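Side-chain contact in alcohol dehydrogenase (Aeropyrum pernix, PDB 1H2B), which probably oxidises alcohols with NAD+ as a zinc-dependent dehydrogenase, in a hyperthermophilic archaeon: residues E39-V44 with N125-G130. Sequence-based numbering, arbitrary orientation.
Sequences EGRFDV and NLEFPG
Arg41, third residue of a type II' beta turn from Glu39 to Phe42, reaches across to the segment 125-130, where its guanidinium group meets the main chain of Asn125 and the carboxylate of Glu127. Arginine suits this place because it has both the length to bridge two backbones whose nearest CA atoms, those of Arg41 and Glu127, lie 10.2 Å apart, and N-H groups enough for two acceptors. Arg41 NH1 donates to Asn125 O at 2.7 Å, almost straight onto the end of the carbonyl (C=O...N angle 172°), and NH2 adds a weak bond to the same oxygen. Arg41 NH1 also forms a salt bridge with Glu127 OE1, again at 2.7 Å; Glu127 OE1 accepts through its anti lone pair, the one turned away from OE2. Guanidinium and carboxylate are nearly coplanar, 27° apart, and both acceptors sit at the edge of the guanidinium, which restrains its rotation. The stretched side chain of Glu127 carries OE1 across to Arg41.

Both loops belong to the GroES-like domain of zinc-containing alcohol dehydrogenases: 39-44 leads into strand 44-52, while the loop holding 125-130 follows helix 113-116. Gly40 takes the second position of the turn with a positive phi, which glycine adopts readily. Arg41 CG lies over one face of the Phe42 ring, 3.8 Å above its plane and toward the rim. Phe42 CZ comes 3.7 Å from Glu127 OE1, with ring and carboxylate planes steeply inclined at 70°. Arg142 adds a cation-pi contact to this ring. The amide of Asn125 turns elsewhere, its ND2 bonding to Asp109, a ligand of the second zinc together with Cys112 and Cys115, while Phe128 lines the octanoic acid pocket.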
loop_
_atom_site.group_PDB
_atom_site.type_symbol
_atom_site.label_atom_id
_atom_site.label_comp_id
_atom_site.label_asym_id
_atom_site.label_seq_id
_atom_site.Cartn_x
_atom_site.Cartn_y
_atom_site.Cartn_z
ATOM N N GLU B 39 23.543 -5.218 33.236
ATOM C CA GLU B 39 23.238 -6.655 33.301
ATOM C C GLU B 39 22.219 -7.058 32.251
ATOM O O GLU B 39 21.305 -6.277 31.905
ATOM C CB GLU B 39 22.672 -7.047 34.685
ATOM C CG GLU B 39 21.367 -6.328 35.051
ATOM C CD GLU B 39 20.112 -6.916 34.364
ATOM O OE1 GLU B 39 20.200 -8.032 33.781
ATOM O OE2 GLU B 39 19.013 -6.288 34.422
ATOM N N GLY B 40 22.333 -8.303 31.784
ATOM C CA GLY B 40 21.350 -8.850 30.868
ATOM C C GLY B 40 21.133 -7.985 29.649
ATOM O O GLY B 40 22.092 -7.609 28.947
ATOM N N ARG B 41 19.864 -7.642 29.414
ATOM C CA ARG B 41 19.499 -6.858 28.242
ATOM C C ARG B 41 19.859 -5.393 28.430
ATOM O O ARG B 41 19.910 -4.632 27.449
ATOM C CB ARG B 41 18.006 -6.970 27.933
ATOM C CG ARG B 41 17.146 -6.152 28.917
ATOM C CD ARG B 41 15.658 -6.472 28.907
ATOM N NE ARG B 41 15.125 -6.654 27.556
ATOM C CZ ARG B 41 13.832 -6.611 27.241
ATOM N NH1 ARG B 41 12.913 -6.369 28.173
ATOM N NH2 ARG B 41 13.454 -6.800 25.986
ATOM N N PHE B 42 20.127 -4.998 29.682
ATOM C CA PHE B 42 20.582 -3.645 29.935
ATOM C C PHE B 42 22.074 -3.573 29.789
ATOM O O PHE B 42 22.824 -3.570 30.776
ATOM C CB PHE B 42 20.101 -3.183 31.318
ATOM C CG PHE B 42 18.615 -3.139 31.408
ATOM C CD1 PHE B 42 17.926 -4.157 32.065
ATOM C CD2 PHE B 42 17.908 -2.098 30.807
ATOM C CE1 PHE B 42 16.502 -4.118 32.110
ATOM C CE2 PHE B 42 16.515 -2.059 30.835
ATOM C CZ PHE B 42 15.814 -3.086 31.500
ATOM N N ASP B 43 22.519 -3.519 28.537
ATOM C CA ASP B 43 23.941 -3.642 28.266
ATOM C C ASP B 43 24.575 -2.279 27.902
ATOM O O ASP B 43 25.723 -2.211 27.459
ATOM C CB ASP B 43 24.180 -4.685 27.180
ATOM C CG ASP B 43 23.422 -4.391 25.901
ATOM O OD1 ASP B 43 22.843 -3.277 25.782
ATOM O OD2 ASP B 43 23.337 -5.232 24.986
ATOM N N VAL B 44 23.849 -1.186 28.155
ATOM C CA VAL B 44 24.397 0.156 27.968
ATOM C C VAL B 44 23.970 1.056 29.107
ATOM O O VAL B 44 22.824 1.025 29.499
ATOM C CB VAL B 44 23.896 0.842 26.645
ATOM C CG1 VAL B 44 24.342 2.296 26.569
ATOM C CG2 VAL B 44 24.383 0.061 25.431
ATOM N N ASN B 125 8.406 -8.611 24.801
ATOM C CA ASN B 125 9.022 -8.453 26.116
ATOM C C ASN B 125 9.434 -7.013 26.374
ATOM O O ASN B 125 10.456 -6.749 27.003
ATOM C CB ASN B 125 10.229 -9.391 26.263
ATOM C CG ASN B 125 9.825 -10.860 26.340
ATOM O OD1 ASN B 125 8.925 -11.243 27.106
ATOM N ND2 ASN B 125 10.491 -11.695 25.539
ATOM N N LEU B 126 8.618 -6.093 25.885
ATOM C CA LEU B 126 8.937 -4.665 25.904
ATOM C C LEU B 126 9.026 -4.088 27.319
ATOM O O LEU B 126 8.149 -4.296 28.154
ATOM C CB LEU B 126 7.832 -3.908 25.141
ATOM C CG LEU B 126 8.089 -2.447 24.797
ATOM C CD1 LEU B 126 9.520 -2.096 24.849
ATOM C CD2 LEU B 126 7.652 -2.331 23.372
ATOM N N GLU B 127 10.100 -3.341 27.559
ATOM C CA GLU B 127 10.261 -2.521 28.774
ATOM C C GLU B 127 10.472 -1.088 28.286
ATOM O O GLU B 127 10.885 -0.897 27.140
ATOM C CB GLU B 127 11.492 -3.025 29.518
ATOM C CG GLU B 127 11.290 -4.461 30.001
ATOM C CD GLU B 127 12.272 -4.899 31.075
ATOM O OE1 GLU B 127 13.264 -5.584 30.728
ATOM O OE2 GLU B 127 12.045 -4.571 32.259
ATOM N N PHE B 128 10.118 -0.103 29.103
ATOM C CA PHE B 128 10.060 1.263 28.602
ATOM C C PHE B 128 10.569 2.159 29.711
ATOM O O PHE B 128 9.790 2.540 30.629
ATOM C CB PHE B 128 8.594 1.560 28.202
ATOM C CG PHE B 128 8.392 2.722 27.241
ATOM C CD1 PHE B 128 7.838 2.503 25.980
ATOM C CD2 PHE B 128 8.608 4.027 27.642
ATOM C CE1 PHE B 128 7.609 3.570 25.104
ATOM C CE2 PHE B 128 8.364 5.109 26.785
ATOM C CZ PHE B 128 7.865 4.872 25.499
ATOM N N PRO B 129 11.870 2.502 29.702
ATOM C CA PRO B 129 12.420 3.422 30.702
ATOM C C PRO B 129 11.574 4.705 30.876
ATOM O O PRO B 129 11.174 5.385 29.925
ATOM C CB PRO B 129 13.798 3.742 30.162
ATOM C CG PRO B 129 14.205 2.394 29.491
ATOM C CD PRO B 129 12.917 2.000 28.788
ATOM N N GLY B 130 11.250 4.985 32.134
ATOM C CA GLY B 130 10.426 6.143 32.410
ATOM C C GLY B 130 8.947 5.852 32.477
ATOM O O GLY B 130 8.212 6.659 33.041
#